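Local structure of sucrose 6(F)-phosphate phosphorylase (Thermoanaerobacterium thermosaccharolyticum DSM 571, 6S9V) at residues G140-R148 / Y215-F225; E228-K239 / Y261-L269. The protein is a bacterial phosphorylase related to the alpha-amylase family, with its catalytic domain built on an eight-stranded parallel beta/alpha barrel. All coordinates share one frame; numbering follows the deposited sequence.

Contact 1. Residues G140-R148 / Y215-F225. With SO4 (sulfate ion), chain D.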
loop_
_atom_site.group_PDB
_atom_site.type_symbol
_atom_site.label_atom_id
_atom_site.label_comp_id
_atom_site.label_asym_id
_atom_site.label_seq_id
_atom_site.Cartn_x
_atom_site.Cartn_y
_atom_site.Cartn_z
ATOM N N GLY A 140 13.516 -8.191 28.782
ATOM C CA GLY A 140 14.710 -7.944 27.997
ATOM C C GLY A 140 14.565 -8.388 26.557
ATOM O O GLY A 140 15.102 -7.747 25.649
ATOM N N ASP A 141 13.833 -9.478 26.322
ATOM C CA ASP A 141 13.605 -9.927 24.954
ATOM C C ASP A 141 12.620 -9.012 24.235
ATOM O O ASP A 141 12.813 -8.687 23.057
ATOM C CB ASP A 141 13.100 -11.370 24.951
ATOM C CG ASP A 141 14.138 -12.354 25.456
ATOM O OD1 ASP A 141 15.342 -12.025 25.409
ATOM O OD2 ASP A 141 13.752 -13.461 25.887
ATOM N N ILE A 142 11.558 -8.584 24.927
ATOM C CA ILE A 142 10.592 -7.670 24.323
ATOM C C ILE A 142 11.274 -6.367 23.928
ATOM O O ILE A 142 10.968 -5.774 22.884
ATOM C CB ILE A 142 9.422 -7.410 25.290
ATOM C CG1 ILE A 142 8.733 -8.714 25.701
ATOM C CG2 ILE A 142 8.423 -6.457 24.657
ATOM C CD1 ILE A 142 8.271 -9.564 24.545
ATOM N N GLU A 143 12.209 -5.900 24.760
ATOM C CA GLU A 143 12.893 -4.636 24.513
ATOM C C GLU A 143 13.698 -4.653 23.221
ATOM O O GLU A 143 13.991 -3.582 22.677
ATOM C CB GLU A 143 13.798 -4.314 25.705
ATOM C CG GLU A 143 13.032 -3.950 26.971
ATOM C CD GLU A 143 13.914 -3.901 28.209
ATOM O OE1 GLU A 143 15.062 -4.387 28.151
ATOM O OE2 GLU A 143 13.452 -3.378 29.244
ATOM N N LYS A 144 14.061 -5.832 22.716
ATOM C CA LYS A 144 14.775 -5.928 21.448
ATOM C C LYS A 144 13.847 -5.887 20.240
ATOM O O LYS A 144 14.331 -5.828 19.101
ATOM C CB LYS A 144 15.597 -7.218 21.392
ATOM C CG LYS A 144 16.674 -7.337 22.461
ATOM C CD LYS A 144 17.426 -8.654 22.323
ATOM C CE LYS A 144 18.455 -8.842 23.430
ATOM N NZ LYS A 144 19.155 -10.151 23.305
ATOM N N MET A 145 12.539 -5.915 20.448
ATOM C CA MET A 145 11.609 -6.077 19.345
ATOM C C MET A 145 11.154 -4.732 18.802
ATOM O O MET A 145 11.096 -3.731 19.519
ATOM C CB MET A 145 10.393 -6.888 19.789
ATOM C CG MET A 145 10.733 -8.294 20.234
ATOM S SD MET A 145 9.293 -9.191 20.832
ATOM C CE MET A 145 10.090 -10.706 21.369
ATOM N N PHE A 146 10.822 -4.728 17.513
ATOM C CA PHE A 146 10.195 -3.586 16.853
ATOM C C PHE A 146 8.710 -3.628 17.179
ATOM O O PHE A 146 7.923 -4.289 16.499
ATOM C CB PHE A 146 10.479 -3.628 15.353
ATOM C CG PHE A 146 9.865 -2.493 14.572
ATOM C CD1 PHE A 146 9.986 -1.179 14.993
ATOM C CD2 PHE A 146 9.238 -2.744 13.362
ATOM C CE1 PHE A 146 9.427 -0.143 14.256
ATOM C CE2 PHE A 146 8.692 -1.712 12.612
ATOM C CZ PHE A 146 8.788 -0.412 13.057
ATOM N N LEU A 147 8.322 -2.889 18.212
ATOM C CA LEU A 147 6.971 -2.945 18.741
ATOM C C LEU A 147 6.078 -1.974 17.985
ATOM O O LEU A 147 6.492 -0.863 17.649
ATOM C CB LEU A 147 6.971 -2.601 20.229
ATOM C CG LEU A 147 7.733 -3.564 21.138
ATOM C CD1 LEU A 147 7.672 -3.100 22.584
ATOM C CD2 LEU A 147 7.177 -4.978 21.002
ATOM N N ARG A 148 4.853 -2.414 17.702
ATOM C CA ARG A 148 3.840 -1.584 17.067
ATOM C C ARG A 148 2.676 -1.300 18.002
ATOM O O ARG A 148 1.674 -0.715 17.575
ATOM C CB ARG A 148 3.335 -2.257 15.789
ATOM C CG ARG A 148 4.434 -2.859 14.931
ATOM C CD ARG A 148 5.521 -1.857 14.557
ATOM N NE ARG A 148 5.007 -0.762 13.738
ATOM C CZ ARG A 148 5.058 0.527 14.068
ATOM N NH1 ARG A 148 5.614 0.921 15.210
ATOM N NH2 ARG A 148 4.558 1.435 13.240
ATOM N N TYR A 215 6.335 -8.898 9.396
ATOM C CA TYR A 215 6.158 -9.269 10.793
ATOM C C TYR A 215 5.937 -10.759 11.022
ATOM O O TYR A 215 5.830 -11.175 12.179
ATOM C CB TYR A 215 4.979 -8.493 11.384
ATOM C CG TYR A 215 5.240 -7.018 11.447
ATOM C CD1 TYR A 215 5.892 -6.462 12.533
ATOM C CD2 TYR A 215 4.871 -6.182 10.400
ATOM C CE1 TYR A 215 6.145 -5.116 12.599
ATOM C CE2 TYR A 215 5.131 -4.824 10.452
ATOM C CZ TYR A 215 5.764 -4.300 11.561
ATOM O OH TYR A 215 6.037 -2.953 11.637
ATOM N N VAL A 216 5.890 -11.579 9.968
ATOM C CA VAL A 216 5.398 -12.939 10.155
ATOM C C VAL A 216 6.374 -13.835 10.916
ATOM O O VAL A 216 5.937 -14.813 11.534
ATOM C CB VAL A 216 5.032 -13.619 8.816
ATOM C CG1 VAL A 216 3.890 -12.867 8.140
ATOM C CG2 VAL A 216 6.250 -13.765 7.886
ATOM N N ILE A 217 7.672 -13.535 10.921
ATOM C CA ILE A 217 8.645 -14.363 11.630
ATOM C C ILE A 217 8.947 -13.732 12.985
ATOM O O ILE A 217 9.454 -12.604 13.064
ATOM C CB ILE A 217 9.942 -14.551 10.824
ATOM C CG1 ILE A 217 9.656 -15.191 9.461
ATOM C CG2 ILE A 217 10.948 -15.399 11.620
ATOM C CD1 ILE A 217 8.936 -16.538 9.525
ATOM N N LYS A 218 8.652 -14.471 14.046
ATOM C CA LYS A 218 9.029 -14.094 15.401
ATOM C C LYS A 218 10.211 -14.954 15.821
ATOM O O LYS A 218 10.183 -16.178 15.652
ATOM C CB LYS A 218 7.872 -14.277 16.378
ATOM C CG LYS A 218 6.781 -13.207 16.284
ATOM C CD LYS A 218 6.017 -13.304 14.974
ATOM C CE LYS A 218 4.757 -12.471 15.023
ATOM N NZ LYS A 218 4.059 -12.438 13.720
ATOM N N LYS A 219 11.251 -14.315 16.342
ATOM C CA LYS A 219 12.410 -15.047 16.846
ATOM C C LYS A 219 12.968 -14.287 18.036
ATOM O O LYS A 219 13.352 -13.120 17.896
ATOM C CB LYS A 219 13.479 -15.212 15.761
ATOM C CG LYS A 219 14.684 -16.053 16.185
ATOM C CD LYS A 219 15.786 -16.029 15.129
ATOM C CE LYS A 219 15.541 -17.056 14.031
ATOM N NZ LYS A 219 16.761 -17.310 13.211
ATOM N N ILE A 220 13.035 -14.949 19.193
ATOM C CA ILE A 220 13.558 -14.298 20.386
ATOM C C ILE A 220 15.007 -13.907 20.139
ATOM O O ILE A 220 15.792 -14.673 19.568
ATOM C CB ILE A 220 13.435 -15.217 21.611
ATOM C CG1 ILE A 220 11.965 -15.506 21.924
ATOM C CG2 ILE A 220 14.115 -14.587 22.823
ATOM C CD1 ILE A 220 11.101 -14.271 22.063
ATOM N N GLY A 221 15.369 -12.706 20.578
ATOM C CA GLY A 221 16.689 -12.168 20.344
ATOM C C GLY A 221 16.806 -11.286 19.123
ATOM O O GLY A 221 17.831 -10.605 18.967
ATOM N N THR A 222 15.791 -11.258 18.263
ATOM C CA THR A 222 15.772 -10.403 17.087
ATOM C C THR A 222 14.715 -9.320 17.261
ATOM O O THR A 222 13.927 -9.332 18.215
ATOM C CB THR A 222 15.469 -11.202 15.814
ATOM O OG1 THR A 222 14.065 -11.495 15.756
ATOM C CG2 THR A 222 16.238 -12.504 15.782
ATOM N N SER A 223 14.682 -8.394 16.297
ATOM C CA SER A 223 13.644 -7.370 16.272
ATOM C C SER A 223 12.276 -7.946 15.951
ATOM O O SER A 223 11.263 -7.272 16.164
ATOM C CB SER A 223 13.982 -6.299 15.231
ATOM O OG SER A 223 13.958 -6.856 13.930
ATOM N N CYS A 224 12.227 -9.172 15.433
ATOM C CA CYS A 224 11.001 -9.772 14.920
ATOM C C CYS A 224 10.433 -8.974 13.754
ATOM O O CYS A 224 9.220 -8.974 13.522
ATOM C CB CYS A 224 9.960 -9.926 16.025
ATOM S SG CYS A 224 10.537 -11.019 17.340
ATOM N N PHE A 225 11.303 -8.290 13.007
ATOM C CA PHE A 225 10.904 -7.649 11.759
ATOM C C PHE A 225 11.867 -8.060 10.655
ATOM O O PHE A 225 13.086 -7.885 10.781
ATOM C CB PHE A 225 10.857 -6.117 11.862
ATOM C CG PHE A 225 10.355 -5.459 10.608
ATOM C CD1 PHE A 225 9.001 -5.464 10.306
ATOM C CD2 PHE A 225 11.232 -4.858 9.723
ATOM C CE1 PHE A 225 8.535 -4.875 9.137
ATOM C CE2 PHE A 225 10.768 -4.269 8.558
ATOM C CZ PHE A 225 9.428 -4.276 8.268
HETATM S S SO4 D . 3.852 -0.651 9.699
HETATM O O1 SO4 D . 5.104 -1.395 9.510
HETATM O O2 SO4 D . 3.654 -0.317 11.106
HETATM O O3 SO4 D . 3.921 0.571 8.907
HETATM O O4 SO4 D . 2.721 -1.462 9.268
HETATM O O HOH W 1 13.756 -10.428 20.790
#

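Contact 2. Residues E228-K239 / Y261-L269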
loop_
_atom_site.group_PDB
_atom_site.type_symbol
_atom_site.label_atom_id
_atom_site.label_comp_id
_atom_site.label_asym_id
_atom_site.label_seq_id
_atom_site.Cartn_x
_atom_site.Cartn_y
_atom_site.Cartn_z
ATOM N N GLU A 228 15.700 -12.662 8.749
ATOM C CA GLU A 228 16.337 -13.470 7.721
ATOM C C GLU A 228 17.165 -14.584 8.351
ATOM O O GLU A 228 17.750 -14.399 9.422
ATOM C CB GLU A 228 17.238 -12.607 6.833
ATOM C CG GLU A 228 16.483 -11.508 6.108
ATOM C CD GLU A 228 17.391 -10.615 5.284
ATOM O OE1 GLU A 228 17.858 -11.063 4.217
ATOM O OE2 GLU A 228 17.641 -9.469 5.708
ATOM N N PRO A 229 17.260 -15.760 7.708
ATOM C CA PRO A 229 16.705 -16.119 6.396
ATOM C C PRO A 229 15.281 -16.671 6.434
ATOM O O PRO A 229 14.711 -16.962 5.381
ATOM C CB PRO A 229 17.677 -17.198 5.911
ATOM C CG PRO A 229 18.067 -17.900 7.172
ATOM C CD PRO A 229 18.111 -16.839 8.251
ATOM N N GLU A 230 14.713 -16.804 7.636
ATOM C CA GLU A 230 13.408 -17.445 7.777
ATOM C C GLU A 230 12.336 -16.753 6.940
ATOM O O GLU A 230 11.473 -17.417 6.353
ATOM C CB GLU A 230 12.996 -17.466 9.250
ATOM C CG GLU A 230 13.783 -18.452 10.112
ATOM C CD GLU A 230 15.098 -17.892 10.640
ATOM O OE1 GLU A 230 15.514 -16.792 10.226
ATOM O OE2 GLU A 230 15.717 -18.565 11.491
ATOM N N ILE A 231 12.354 -15.424 6.886
ATOM C CA ILE A 231 11.311 -14.719 6.145
ATOM C C ILE A 231 11.309 -15.153 4.680
ATOM O O ILE A 231 10.252 -15.254 4.053
ATOM C CB ILE A 231 11.481 -13.198 6.294
ATOM C CG1 ILE A 231 10.318 -12.461 5.629
ATOM C CG2 ILE A 231 12.794 -12.729 5.698
ATOM C CD1 ILE A 231 9.121 -12.336 6.495
ATOM N N TYR A 232 12.488 -15.433 4.115
ATOM C CA TYR A 232 12.551 -15.790 2.699
ATOM C C TYR A 232 12.007 -17.189 2.438
ATOM O O TYR A 232 11.504 -17.467 1.340
ATOM C CB TYR A 232 13.989 -15.645 2.194
ATOM C CG TYR A 232 14.271 -14.244 1.714
ATOM C CD1 TYR A 232 13.791 -13.815 0.488
ATOM C CD2 TYR A 232 14.986 -13.340 2.489
ATOM C CE1 TYR A 232 14.017 -12.540 0.039
ATOM C CE2 TYR A 232 15.221 -12.049 2.040
ATOM C CZ TYR A 232 14.733 -11.660 0.810
ATOM O OH TYR A 232 14.948 -10.389 0.322
ATOM N N GLU A 233 12.076 -18.077 3.429
ATOM C CA GLU A 233 11.467 -19.394 3.284
ATOM C C GLU A 233 9.950 -19.285 3.163
ATOM O O GLU A 233 9.326 -20.008 2.374
ATOM C CB GLU A 233 11.857 -20.265 4.476
ATOM C CG GLU A 233 13.360 -20.409 4.664
ATOM C CD GLU A 233 13.717 -21.207 5.900
ATOM O OE1 GLU A 233 13.130 -22.291 6.097
ATOM O OE2 GLU A 233 14.579 -20.745 6.680
ATOM N N PHE A 234 9.338 -18.387 3.940
ATOM C CA PHE A 234 7.908 -18.140 3.809
ATOM C C PHE A 234 7.583 -17.456 2.486
ATOM O O PHE A 234 6.630 -17.835 1.798
ATOM C CB PHE A 234 7.409 -17.283 4.971
ATOM C CG PHE A 234 5.967 -16.881 4.843
ATOM C CD1 PHE A 234 4.956 -17.785 5.140
ATOM C CD2 PHE A 234 5.621 -15.616 4.405
ATOM C CE1 PHE A 234 3.631 -17.432 5.008
ATOM C CE2 PHE A 234 4.294 -15.254 4.280
ATOM C CZ PHE A 234 3.295 -16.167 4.587
ATOM N N LEU A 235 8.346 -16.419 2.130
ATOM C CA LEU A 235 8.085 -15.715 0.879
ATOM C C LEU A 235 8.195 -16.656 -0.313
ATOM O O LEU A 235 7.339 -16.644 -1.206
ATOM C CB LEU A 235 9.047 -14.541 0.727
ATOM C CG LEU A 235 8.847 -13.374 1.686
ATOM C CD1 LEU A 235 9.981 -12.370 1.546
ATOM C CD2 LEU A 235 7.495 -12.701 1.444
ATOM N N ASP A 236 9.237 -17.490 -0.341
ATOM C CA ASP A 236 9.395 -18.417 -1.453
ATOM C C ASP A 236 8.229 -19.391 -1.511
ATOM O O ASP A 236 7.685 -19.654 -2.590
ATOM C CB ASP A 236 10.714 -19.187 -1.328
ATOM C CG ASP A 236 11.935 -18.301 -1.517
ATOM O OD1 ASP A 236 11.793 -17.178 -2.045
ATOM O OD2 ASP A 236 13.045 -18.736 -1.140
ATOM N N TRP A 237 7.830 -19.933 -0.354
ATOM C CA TRP A 237 6.680 -20.824 -0.308
ATOM C C TRP A 237 5.435 -20.129 -0.831
ATOM O O TRP A 237 4.713 -20.666 -1.679
ATOM C CB TRP A 237 6.447 -21.323 1.123
ATOM C CG TRP A 237 5.144 -22.059 1.242
ATOM C CD1 TRP A 237 4.919 -23.373 0.964
ATOM C CD2 TRP A 237 3.886 -21.519 1.661
ATOM N NE1 TRP A 237 3.600 -23.684 1.177
ATOM C CE2 TRP A 237 2.945 -22.563 1.607
ATOM C CE3 TRP A 237 3.464 -20.252 2.076
ATOM C CZ2 TRP A 237 1.608 -22.380 1.947
ATOM C CZ3 TRP A 237 2.142 -20.073 2.416
ATOM C CH2 TRP A 237 1.228 -21.129 2.351
ATOM N N ALA A 238 5.165 -18.922 -0.328
ATOM C CA ALA A 238 3.935 -18.233 -0.684
ATOM C C ALA A 238 3.913 -17.864 -2.162
ATOM O O ALA A 238 2.860 -17.938 -2.808
ATOM C CB ALA A 238 3.765 -16.993 0.190
ATOM N N LYS A 239 5.058 -17.449 -2.710
ATOM C CA LYS A 239 5.101 -17.053 -4.114
ATOM C C LYS A 239 4.755 -18.228 -5.025
ATOM O O LYS A 239 3.983 -18.077 -5.980
ATOM C CB LYS A 239 6.482 -16.489 -4.450
ATOM C CG LYS A 239 6.605 -15.982 -5.877
ATOM C CD LYS A 239 7.913 -15.248 -6.104
ATOM C CE LYS A 239 7.926 -14.571 -7.463
ATOM N NZ LYS A 239 9.301 -14.448 -8.017
ATOM N N TYR A 261 15.228 -3.335 -1.857
ATOM C CA TYR A 261 15.988 -3.608 -3.073
ATOM C C TYR A 261 16.352 -5.084 -3.186
ATOM O O TYR A 261 16.339 -5.653 -4.285
ATOM C CB TYR A 261 17.238 -2.743 -3.116
ATOM C CG TYR A 261 16.999 -1.302 -3.536
ATOM C CD1 TYR A 261 15.782 -0.660 -3.297
ATOM C CD2 TYR A 261 18.003 -0.585 -4.162
ATOM C CE1 TYR A 261 15.585 0.674 -3.684
ATOM C CE2 TYR A 261 17.821 0.733 -4.539
ATOM C CZ TYR A 261 16.620 1.359 -4.304
ATOM O OH TYR A 261 16.481 2.673 -4.712
ATOM N N LYS A 262 16.682 -5.726 -2.066
ATOM C CA LYS A 262 17.005 -7.151 -2.114
ATOM C C LYS A 262 15.779 -7.974 -2.493
ATOM O O LYS A 262 15.889 -8.954 -3.237
ATOM C CB LYS A 262 17.577 -7.592 -0.769
ATOM C CG LYS A 262 17.993 -9.049 -0.690
ATOM C CD LYS A 262 18.794 -9.280 0.588
ATOM C CE LYS A 262 18.900 -10.744 0.963
ATOM N NZ LYS A 262 19.490 -10.884 2.329
ATOM N N LEU A 263 14.599 -7.587 -2.001
ATOM C CA LEU A 263 13.368 -8.255 -2.408
ATOM C C LEU A 263 13.176 -8.178 -3.919
ATOM O O LEU A 263 12.923 -9.195 -4.580
ATOM C CB LEU A 263 12.178 -7.623 -1.682
ATOM C CG LEU A 263 12.040 -8.026 -0.220
ATOM C CD1 LEU A 263 10.993 -7.147 0.467
ATOM C CD2 LEU A 263 11.691 -9.487 -0.094
ATOM N N ALA A 264 13.297 -6.972 -4.484
ATOM C CA ALA A 264 13.204 -6.807 -5.934
ATOM C C ALA A 264 14.303 -7.582 -6.652
ATOM O O ALA A 264 14.053 -8.220 -7.684
ATOM C CB ALA A 264 13.278 -5.319 -6.299
ATOM N N GLU A 265 15.529 -7.538 -6.124
ATOM C CA GLU A 265 16.632 -8.271 -6.745
ATOM C C GLU A 265 16.355 -9.771 -6.765
ATOM O O GLU A 265 16.809 -10.484 -7.673
ATOM C CB GLU A 265 17.935 -7.950 -6.002
ATOM C CG GLU A 265 19.212 -8.432 -6.688
ATOM C CD GLU A 265 19.552 -9.885 -6.388
ATOM O OE1 GLU A 265 19.234 -10.362 -5.276
ATOM O OE2 GLU A 265 20.148 -10.550 -7.265
ATOM N N ARG A 266 15.629 -10.272 -5.772
ATOM C CA ARG A 266 15.274 -11.680 -5.696
ATOM C C ARG A 266 13.975 -12.012 -6.412
ATOM O O ARG A 266 13.535 -13.168 -6.354
ATOM C CB ARG A 266 15.203 -12.111 -4.229
ATOM C CG ARG A 266 16.581 -12.150 -3.589
ATOM C CD ARG A 266 16.560 -12.682 -2.175
ATOM N NE ARG A 266 17.921 -12.898 -1.686
ATOM C CZ ARG A 266 18.224 -13.596 -0.596
ATOM N NH1 ARG A 266 17.264 -14.154 0.125
ATOM N NH2 ARG A 266 19.492 -13.751 -0.239
ATOM N N GLY A 267 13.388 -11.058 -7.133
ATOM C CA GLY A 267 12.237 -11.335 -7.969
ATOM C C GLY A 267 10.880 -11.111 -7.347
ATOM O O GLY A 267 9.889 -11.645 -7.864
ATOM N N PHE A 268 10.798 -10.361 -6.248
ATOM C CA PHE A 268 9.532 -10.029 -5.610
ATOM C C PHE A 268 9.081 -8.624 -5.994
ATOM O O PHE A 268 9.889 -7.690 -6.040
ATOM C CB PHE A 268 9.640 -10.129 -4.081
ATOM C CG PHE A 268 9.893 -11.526 -3.583
ATOM C CD1 PHE A 268 8.845 -12.413 -3.395
ATOM C CD2 PHE A 268 11.177 -11.946 -3.298
ATOM C CE1 PHE A 268 9.080 -13.698 -2.941
ATOM C CE2 PHE A 268 11.417 -13.230 -2.844
ATOM C CZ PHE A 268 10.364 -14.105 -2.668
ATOM N N LEU A 269 7.787 -8.480 -6.266
ATOM C CA LEU A 269 7.200 -7.160 -6.468
ATOM C C LEU A 269 7.097 -6.406 -5.145
ATOM O O LEU A 269 6.720 -6.973 -4.119
ATOM C CB LEU A 269 5.812 -7.279 -7.100
ATOM C CG LEU A 269 5.761 -7.867 -8.514
ATOM C CD1 LEU A 269 4.351 -8.269 -8.903
ATOM C CD2 LEU A 269 6.295 -6.836 -9.497
HETATM O O HOH W 2 11.265 -14.616 -6.316
#

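Contact 1. Residues G140-R148 / Y215-F225
Phe146 lies at the tight end of this contact, where its ring meets Tyr215 and Phe225 together. Its backbone N donates an almost straight hydrogen bond to Ser223 O (2.9 Å, 171° at the hydrogen), arriving in the carbonyl plane on a lone pair. With CG anti to the backbone N (chi1 180°), the ring swings across to 215-225, and its edge meets the face of Phe225 in a T-shaped stack, centroids 5.6 Å apart and planes at 76°. Tyr215 OH comes obliquely to the same ring, 3.1 Å from Phe146 CE2. Phe225 in turn sets CD1 over the centre of the Tyr215 ring. Arg148, bent at chi2 and chi3, folds back so that CD covers one face of Phe146 near the rim and also lies 3.2 Å from Tyr215 OH. The same fold brings its NE and NH2 to O2 of a sulfate ion, at the guanidinium edge, while Tyr215 OH donates to sulfate O1 (2.8 Å). Arg148 NH1 bonds to Leu147 O, which helps fix the rotation of the guanidinium. In the middle, Met145 extends its thioether past Cys224 SG, and its CE reaches Ile220 CD1 at 3.8 Å.

The other end is looser and more solvent-exposed. Lys144 runs extended beside the type II turn 219-222, and a water ties Asp141 O to Gly221 N and Thr222 O. Asp141 rests its carboxylate on Ile220 CG2, though OD2 is hydrogen-bonded to Trp132. The contact thus joins helix 139-142 and the type I turn Ile142-Met145 to the long loop between barrel strand 207-210 and helix 230-244, with Trp168 of strand 164-168 packed against Met145 and Lys218.

Contact 2. Residues E228-K239 / Y261-L269
Tyr232 and Arg266 cross at about a right angle in the middle of this contact: NH1 sits 3.2 Å above the centre of the tyrosine ring, and CZ lies 4.2 Å from the centroid, a cation-pi pair with the guanidinium tilted 57° to the ring. Following Tyr232 outward, CB is only grazed by NH1, which hangs almost evenly spaced from the six ring carbons; CD1, CE1 and CZ also face Arg266 CD; CE1 meets Phe268 CE2 at the ring edge; CE2 comes near Lys262 CE; and OH ends against Leu263 CD2 (3.4 Å) and Lys262 CG. Beyond the tyrosine, Phe268 aims CZ at Asp236 OD1 in the plane of its ring, the carboxylate nearly coplanar with it, while Leu235 CB packs against CZ obliquely at 3.7 Å. Extended chains close both ends. Lys262, its CG anti to the backbone N (chi1 -178°), carries NZ to the syn lone pair of Glu228 OE1, a salt bridge modelled unusually short at 2.5 Å. Lys239 NZ bonds to Gly267 O (2.9 Å) from above the carbonyl plane and, through a water, to Arg266 O. Gly267, at positive phi, is the C-prime residue of the Schellman motif ending helix 257-265. An aromatic centre under the Arg266 cation is thus bounded by a salt bridge at one end and, at the other, by a lysine that may offset the partial negative charge of the helix-end carbonyls.

How the contacts relate
Contacts 1 and 2 follow one another along the chain, and their centres lie 19 Å apart. The loop holding 215-225 runs directly into helix 230-244, and the two contacts touch there: Lys219 NZ forms a salt bridge with Glu230 OE2, modelled unusually short at 2.4 Å, while Val216 CG2 packs 3.5 Å from Ile231 CD1. Contact 1 is the ligand-bearing one. Its sulfate is also held by His358, and the Tyr215 side chain lies about 6 Å from a bound BTB molecule, consistent with a pocket at this end of the loop. Contact 2, by contrast, joins neighbouring helices of the barrel, with Leu235, Leu263 and Phe268 all resting on Leu251 of strand 248-251.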